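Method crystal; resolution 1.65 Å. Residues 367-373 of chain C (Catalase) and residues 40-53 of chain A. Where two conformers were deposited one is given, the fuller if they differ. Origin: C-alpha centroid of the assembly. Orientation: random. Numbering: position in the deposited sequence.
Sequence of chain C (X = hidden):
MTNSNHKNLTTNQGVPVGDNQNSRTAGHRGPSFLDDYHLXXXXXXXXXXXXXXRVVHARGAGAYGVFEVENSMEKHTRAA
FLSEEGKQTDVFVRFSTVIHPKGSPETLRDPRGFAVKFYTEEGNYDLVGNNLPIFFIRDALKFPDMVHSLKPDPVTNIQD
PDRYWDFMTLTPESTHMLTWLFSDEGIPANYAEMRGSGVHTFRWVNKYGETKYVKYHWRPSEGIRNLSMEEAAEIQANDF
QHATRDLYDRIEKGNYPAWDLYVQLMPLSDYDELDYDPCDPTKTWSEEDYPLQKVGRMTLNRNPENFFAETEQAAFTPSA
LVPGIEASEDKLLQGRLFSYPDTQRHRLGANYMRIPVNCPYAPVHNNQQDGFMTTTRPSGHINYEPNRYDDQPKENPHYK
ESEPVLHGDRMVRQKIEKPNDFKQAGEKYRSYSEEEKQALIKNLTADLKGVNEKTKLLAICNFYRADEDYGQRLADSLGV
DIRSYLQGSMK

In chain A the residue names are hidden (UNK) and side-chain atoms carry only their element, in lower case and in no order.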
ATOM      1  N   ASN C 367      14.002  11.573  16.066  1.00 15.04           N
ATOM      2  CA  ASN C 367      13.986  12.448  14.882  1.00 15.12           C
ATOM      3  C   ASN C 367      13.406  11.788  13.634  1.00 15.17           C
ATOM      4  O   ASN C 367      13.505  12.323  12.508  1.00 16.28           O
ATOM      5  CB  ASN C 367      15.382  12.976  14.569  1.00 15.78           C
ATOM      6  CG  ASN C 367      15.910  13.913  15.673  1.00 15.64           C
ATOM      7  OD1 ASN C 367      16.973  13.677  16.319  1.00 18.43           O
ATOM      8  ND2 ASN C 367      15.129  14.878  15.979  1.00 15.12           N
ATOM      9  N   GLN C 368      12.725  10.661  13.822  1.00 13.90           N
ATOM     10  CA  GLN C 368      11.966  10.060  12.747  1.00 13.94           C
ATOM     11  C   GLN C 368      10.753  10.902  12.418  1.00 14.87           C
ATOM     12  O   GLN C 368      10.247  11.658  13.278  1.00 16.10           O
ATOM     13  CB  GLN C 368      11.574   8.630  13.088  1.00 14.66           C
ATOM     14  CG  GLN C 368      12.741   7.721  13.423  1.00 16.53           C
ATOM     15  CD  GLN C 368      12.304   6.315  13.774  1.00 16.13           C
ATOM     16  OE1 GLN C 368      11.219   5.833  13.333  1.00 17.99           O
ATOM     17  NE2 GLN C 368      13.109   5.637  14.610  1.00 18.45           N
ATOM     18  N   GLN C 369      10.244  10.798  11.199  1.00 15.26           N
ATOM     19  CA  GLN C 369       9.058  11.588  10.824  1.00 14.96           C
ATOM     20  C   GLN C 369       8.275  11.012   9.678  1.00 14.69           C
ATOM     21  O   GLN C 369       8.757  10.189   8.936  1.00 15.52           O
ATOM     22  CB  GLN C 369       9.491  13.010  10.433  1.00 15.37           C
ATOM     23  CG  GLN C 369      10.284  12.989   9.146  1.00 15.22           C
ATOM     24  CD  GLN C 369      10.747  14.362   8.710  1.00 16.74           C
ATOM     25  OE1 GLN C 369      10.663  15.323   9.481  1.00 19.13           O
ATOM     26  NE2 GLN C 369      11.151  14.467   7.486  1.00 17.05           N
ATOM     27  N   ASP C 370       7.043  11.491   9.555  1.00 14.04           N
ATOM     28  CA  ASP C 370       6.210  11.273   8.373  1.00 13.14           C
ATOM     29  C   ASP C 370       5.892   9.777   8.213  1.00 11.86           C
ATOM     30  O   ASP C 370       5.658   9.062   9.187  1.00 13.77           O
ATOM     31  CB  ASP C 370       6.882  11.868   7.090  1.00 13.03           C
ATOM     32  CG  ASP C 370       7.208  13.360   7.170  1.00 14.23           C
ATOM     33  OD1 ASP C 370       6.894  13.994   8.198  1.00 14.94           O
ATOM     34  OD2 ASP C 370       7.868  13.864   6.204  1.00 16.40           O
ATOM     35  N   GLY C 371       5.663   9.358   6.999  1.00 12.33           N
ATOM     36  CA  GLY C 371       5.182   8.033   6.737  1.00 12.94           C
ATOM     37  C   GLY C 371       3.647   7.976   6.671  1.00 14.11           C
ATOM     38  O   GLY C 371       2.960   8.833   7.237  1.00 14.32           O
ATOM     39  N   PHE C 372       3.123   6.987   5.959  0.50 14.06           N
ATOM     40  CA  PHE C 372       1.637   6.840   5.860  0.50 14.92           C
ATOM     41  C   PHE C 372       0.975   6.911   7.232  0.50 14.77           C
ATOM     42  O   PHE C 372       1.458   6.341   8.239  0.50 15.17           O
ATOM     43  CB  PHE C 372       1.188   5.522   5.231  0.50 15.44           C
ATOM     44  CG  PHE C 372       1.120   5.525   3.723  0.50 16.58           C
ATOM     45  CD1 PHE C 372       0.135   6.267   3.023  0.50 17.10           C
ATOM     46  CD2 PHE C 372       2.057   4.783   2.983  0.50 17.29           C
ATOM     47  CE1 PHE C 372       0.126   6.223   1.630  0.50 17.13           C
ATOM     48  CE2 PHE C 372       2.019   4.767   1.596  0.50 16.60           C
ATOM     49  CZ  PHE C 372       1.050   5.470   0.949  0.50 16.41           C
ATOM     50  N   MET C 373      -0.162   7.571   7.266  1.00 13.75           N
ATOM     51  CA  MET C 373      -0.982   7.646   8.447  1.00 14.26           C
ATOM     52  C   MET C 373      -0.251   8.197   9.647  1.00 14.84           C
ATOM     53  O   MET C 373      -0.210   7.564  10.715  1.00 16.25           O
ATOM     54  CB  MET C 373      -1.721   6.303   8.738  1.00 14.33           C
ATOM     55  CG  MET C 373      -2.859   6.014   7.757  1.00 13.80           C
ATOM     56  SD  MET C 373      -4.370   6.968   7.985  1.00 15.06           S
ATOM     57  CE  MET C 373      -4.739   6.577   9.680  1.00 14.90           C
TER
ATOM     58  N   UNK A  40      18.705  -0.061  11.754  1.00 13.18           N
ATOM     59  CA  UNK A  40      17.761  -0.583  10.808  1.00 13.58           C
ATOM     60  C   UNK A  40      16.401   0.121  11.012  1.00 12.89           C
ATOM     61  O   UNK A  40      15.721   0.513  10.025  1.00 12.50           O
ATOM     62  c   UNK A  40      17.643  -2.107  10.881  1.00 14.47           C
ATOM     63  c   UNK A  40      19.519  -2.392   9.215  1.00 17.28           C
ATOM     64  c   UNK A  40      16.553  -2.602   9.946  1.00 13.80           C
ATOM     65  c   UNK A  40      18.962  -2.783  10.556  1.00 14.83           C
ATOM     66  N   UNK A  41      15.986   0.379  12.265  1.00 12.77           N
ATOM     67  CA  UNK A  41      14.667   0.999  12.472  1.00 13.26           C
ATOM     68  C   UNK A  41      14.668   2.423  11.887  1.00 13.37           C
ATOM     69  O   UNK A  41      13.686   2.874  11.290  1.00 13.63           O
ATOM     70  c   UNK A  41      12.945   1.640  14.340  1.00 14.76           C
ATOM     71  c   UNK A  41      12.769   1.890  15.854  1.00 16.16           C
ATOM     72  o   UNK A  41      11.972   1.191  16.447  1.00 21.48           O
ATOM     73  c   UNK A  41      14.333   1.048  13.975  1.00 13.73           C
ATOM     74  o   UNK A  41      13.253   2.910  16.328  1.00 17.37           O
ATOM     75  N   UNK A  42      15.755   3.161  12.136  1.00 13.88           N
ATOM     76  CA  UNK A  42      15.906   4.545  11.747  1.00 13.36           C
ATOM     77  C   UNK A  42      15.991   4.658  10.213  1.00 13.77           C
ATOM     78  O   UNK A  42      15.245   5.433   9.629  1.00 11.98           O
ATOM     79  c   UNK A  42      17.127   5.143  12.465  1.00 14.80           C
ATOM     80  c   UNK A  42      19.071   8.460  12.700  1.00 15.63           C
ATOM     81  n   UNK A  42      20.402   8.749  13.322  1.00 15.79           N
ATOM     82  c   UNK A  42      17.355   6.610  12.197  1.00 14.98           C
ATOM     83  c   UNK A  42      18.695   7.005  12.851  1.00 16.38           C
ATOM     84  N   UNK A  43      16.843   3.840   9.556  1.00 12.52           N
ATOM     85  CA  UNK A  43      16.860   3.785   8.080  1.00 14.23           C
ATOM     86  C   UNK A  43      15.523   3.318   7.478  1.00 12.95           C
ATOM     87  O   UNK A  43      14.999   3.934   6.506  1.00 11.93           O
ATOM     88  c   UNK A  43      18.002   2.929   7.572  1.00 13.88           C
ATOM     89  c   UNK A  43      20.355   2.368   7.170  1.00 16.23           C
ATOM     90  c   UNK A  43      19.633   4.780   7.043  1.00 16.31           C
ATOM     91  c   UNK A  43      19.453   3.420   7.716  1.00 16.08           C
ATOM     92  N   UNK A  44      14.875   2.328   8.086  1.00 12.09           N
ATOM     93  CA  UNK A  44      13.660   1.772   7.501  1.00 12.42           C
ATOM     94  C   UNK A  44      12.538   2.820   7.560  1.00 13.05           C
ATOM     95  O   UNK A  44      11.698   2.912   6.649  1.00 12.42           O
ATOM     96  c   UNK A  44      13.222   0.488   8.258  1.00 11.32           C
ATOM     97  N   UNK A  45      12.489   3.591   8.632  1.00 11.58           N
ATOM     98  CA  UNK A  45      11.435   4.576   8.689  1.00 11.54           C
ATOM     99  C   UNK A  45      11.735   5.734   7.730  1.00 11.71           C
ATOM    100  O   UNK A  45      10.857   6.236   7.052  1.00 12.25           O
ATOM    101  c   UNK A  45      11.201   5.098  10.118  1.00 12.81           C
ATOM    102  n   UNK A  45       8.758   5.446  10.747  1.00 15.34           N
ATOM    103  c   UNK A  45       9.741   7.144   9.808  1.00 12.34           C
ATOM    104  c   UNK A  45       7.837   6.398  10.619  1.00 12.54           C
ATOM    105  c   UNK A  45       9.964   5.895  10.214  1.00 12.29           C
ATOM    106  n   UNK A  45       8.409   7.430  10.040  1.00 14.96           N
ATOM    107  N   UNK A  46      12.969   6.182   7.677  1.00 11.92           N
ATOM    108  CA  UNK A  46      13.404   7.146   6.703  1.00 11.92           C
ATOM    109  C   UNK A  46      13.018   6.713   5.288  1.00 11.22           C
ATOM    110  O   UNK A  46      12.472   7.503   4.525  1.00 11.15           O
ATOM    111  c   UNK A  46      16.521   9.790   3.716  1.00 13.41           C
ATOM    112  c   UNK A  46      15.510   8.184   5.716  1.00 12.74           C
ATOM    113  c   UNK A  46      15.884  10.342   4.838  1.00 13.12           C
ATOM    114  c   UNK A  46      14.946   7.300   6.789  1.00 11.80           C
ATOM    115  c   UNK A  46      16.160   7.639   4.626  1.00 13.40           C
ATOM    116  c   UNK A  46      15.388   9.542   5.803  1.00 12.13           C
ATOM    117  c   UNK A  46      16.682   8.436   3.608  1.00 13.11           C
ATOM    118  N   UNK A  47      13.242   5.434   5.000  1.00 11.65           N
ATOM    119  CA  UNK A  47      12.985   4.830   3.675  1.00 12.58           C
ATOM    120  C   UNK A  47      11.508   4.887   3.288  1.00 12.77           C
ATOM    121  O   UNK A  47      11.162   4.674   2.147  1.00 14.77           O
ATOM    122  o   UNK A  47      15.677   4.228   3.382  1.00 13.63           O
ATOM    123  c   UNK A  47      13.469   3.358   3.664  1.00 12.54           C
ATOM    124  o   UNK A  47      15.513   2.115   3.941  1.00 12.55           O
ATOM    125  c   UNK A  47      15.003   3.232   3.649  1.00 12.73           C
ATOM    126  N   UNK A  48      10.661   5.105   4.284  1.00 11.52           N
ATOM    127  CA  UNK A  48       9.196   5.108   4.129  1.00 12.19           C
ATOM    128  C   UNK A  48       8.542   6.453   4.440  1.00 11.83           C
ATOM    129  O   UNK A  48       7.326   6.492   4.595  1.00 12.47           O
ATOM    130  c   UNK A  48      10.199  -0.110   4.624  1.00 12.28           C
ATOM    131  c   UNK A  48       8.871   2.610   4.512  1.00 11.69           C
ATOM    132  n   UNK A  48       8.923   0.315   4.839  1.00 12.27           N
ATOM    133  c   UNK A  48       8.630   4.001   5.029  1.00 11.55           C
ATOM    134  c   UNK A  48       8.587   1.527   5.505  1.00 12.16           C
ATOM    135  n   UNK A  48      11.137   0.445   5.294  1.00 12.98           N
ATOM    136  n   UNK A  48      10.425  -1.138   3.836  1.00 12.88           N
ATOM    137  N   UNK A  49       9.294   7.557   4.464  1.00 12.01           N
ATOM    138  CA  UNK A  49       8.727   8.860   4.757  1.00 12.70           C
ATOM    139  C   UNK A  49       7.745   9.360   3.747  1.00 12.62           C
ATOM    140  O   UNK A  49       6.743   9.968   4.124  1.00 13.01           O
ATOM    141  o   UNK A  49      12.430  10.675   7.327  1.00 14.75           O
ATOM    142  c   UNK A  49      10.555   9.800   6.171  1.00 13.88           C
ATOM    143  c   UNK A  49       9.774   9.931   4.900  1.00 13.93           C
ATOM    144  o   UNK A  49      11.591  11.947   5.704  1.00 15.14           O
ATOM    145  c   UNK A  49      11.583  10.879   6.388  1.00 14.73           C
ATOM    146  N   UNK A  50       7.940   9.016   2.462  1.00 11.61           N
ATOM    147  CA  UNK A  50       7.139   9.628   1.409  1.00 12.84           C
ATOM    148  C   UNK A  50       5.873   8.853   1.110  1.00 12.50           C
ATOM    149  O   UNK A  50       5.847   7.627   1.102  1.00 12.48           O
ATOM    150  c   UNK A  50      10.942  12.780   1.957  1.00 13.75           C
ATOM    151  n   UNK A  50      12.253  13.015   1.954  1.00 12.78           N
ATOM    152  n   UNK A  50      10.294  12.658   3.142  1.00 15.28           N
ATOM    153  c   UNK A  50       9.257  10.551   0.224  1.00 13.38           C
ATOM    154  n   UNK A  50      10.394  12.525   0.779  1.00 12.82           N
ATOM    155  c   UNK A  50       8.020   9.719   0.090  1.00 12.95           C
ATOM    156  c   UNK A  50       9.057  12.020   0.549  1.00 13.05           C
ATOM    157  N   UNK A  51       4.830   9.604   0.779  1.00 12.67           N
ATOM    158  CA  UNK A  51       3.588   9.053   0.276  1.00 13.67           C
ATOM    159  C   UNK A  51       3.283   9.709  -1.095  1.00 14.28           C
ATOM    160  O   UNK A  51       3.914  10.729  -1.435  1.00 13.47           O
ATOM    161  c   UNK A  51       0.869  11.174   2.249  1.00 12.56           C
ATOM    162  c   UNK A  51       2.429   9.352   1.284  1.00 13.09           C
ATOM    163  c   UNK A  51       2.150  10.867   1.440  1.00 13.69           C
ATOM    164  c   UNK A  51       2.743   8.676   2.613  1.00 14.17           C
ATOM    165  N   UNK A  52       2.329   9.168  -1.828  1.00 13.49           N
ATOM    166  CA  UNK A  52       2.107   9.780  -3.175  1.00 13.69           C
ATOM    167  C   UNK A  52       1.670  11.214  -3.042  1.00 13.35           C
ATOM    168  O   UNK A  52       0.951  11.536  -2.133  1.00 13.36           O
ATOM    169  c   UNK A  52       1.040   7.619  -3.024  1.00 13.52           C
ATOM    170  c   UNK A  52       1.474   8.009  -1.619  1.00 14.18           C
ATOM    171  c   UNK A  52       1.019   8.914  -3.824  1.00 13.97           C
ATOM    172  N   UNK A  53       2.155  12.064  -3.922  1.00 12.82           N
ATOM    173  CA  UNK A  53       1.634  13.421  -3.991  1.00 12.97           C
ATOM    174  C   UNK A  53       0.231  13.402  -4.580  1.00 12.32           C
ATOM    175  O   UNK A  53      -0.181  12.445  -5.250  1.00 11.57           O
ATOM    176  c   UNK A  53       3.451  15.119  -7.035  1.00 15.30           C
ATOM    177  o   UNK A  53       3.253  15.260  -8.310  1.00 17.39           O
ATOM    178  c   UNK A  53       2.570  14.374  -4.791  1.00 13.05           C
ATOM    179  o   UNK A  53       4.516  15.609  -6.467  1.00 15.41           O
ATOM    180  c   UNK A  53       2.485  14.227  -6.276  1.00 14.36           C
TER
HETATM  181  O   HOH W   1       4.930   5.253   4.643  1.00 16.46           O
HETATM  182  O   HOH W   2       7.558  12.816   3.676  1.00 13.17           O

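Position 40 carries four side-chain carbons, forked at the first with one arm two carbons long, and lies out of reach of chain C: Ile A40. Position 41 has three carbons, the third bearing two oxygens, which makes it Glu A41; its OE1 accepts a hydrogen bond from Gln C368 NE2 at 3.2 Å (148° at the hydrogen). At position 42 four carbons in a row end in a nitrogen, the pattern of lysine. All four chi angles of Lys A42 are t, and the extended chain leads away, leaving its CA 4.1 Å from Gln C368 NE2.

Position 43, four carbons forked at the second, is Leu A43, and position 44, a single carbon, is Ala A44; neither reaches chain C. Position 45 shows one carbon and then a five-membered ring of three carbons and two nitrogens, so it is His A45. Its CA-to-CB bond points toward chain C, and NE2 donates to Gln C369 O at 3.0 Å (131°) and, weakly, to Asp C370 O at 3.3 Å (138°). Both acceptors lie at the ring edge, near its plane, while Gln C368 CB covers one face.

Position 46 has one carbon and a six-carbon ring, hence Phe A46, and position 47 has two carbons, the second with two oxygens, hence Asp A47; both stay clear of chain C. At position 48 three carbons, a nitrogen and a carbon with two more nitrogens define Arg A48. Its NH1 donates to Ala A44 O at 2.9 Å, folding the side chain back on its own chain. Separately, Arg A48 O lies 3.4 Å from Gly C371 CA, a CA-H...O contact with 144° at the hydrogen.

Position 49, three carbons with two oxygens on the third, is Glu A49. Its OE2 receives Gln C369 NE2 at 3.1 Å, nearly straight at 172°, and its backbone O receives Gly C371 N at 3.1 Å. Position 50 repeats the guanidinium pattern: Arg A50, whose NH1 forms a salt bridge with Glu A49 OE2 at 3.0 Å. Asp C370 OD2 lies 4.1 Å from Arg A50 NH1, beyond a salt bridge, but water 2 bonds both atoms at 2.8 Å.

Position 51 has four carbons forked at the first, one arm two long: Ile A51. Its CG2 sits 3.6 Å from Phe C372 CD1, over the ring face. Position 52 closes three carbons onto the backbone nitrogen, as in Pro A52, with CD 3.6 Å from Phe C372 CZ. Position 53, three carbons and two terminal oxygens, is Glu A53, out of reach.

The contact therefore changes character along its length. Polar side chains and backbone carbonyls join the helix and the turn from Phe A46 to Glu A49 to residues 368-371, water 1 links Arg A48 O (2.7 Å) to Phe C372 N (2.8 Å), and apolar packing follows. Glycine suits position 371: an ideal CB on Gly C371 would lie 3.5 Å from His A45 NE2 and be jammed against the preceding carbonyl.

Chain A (40-53) IEKLAHFDRERIPE
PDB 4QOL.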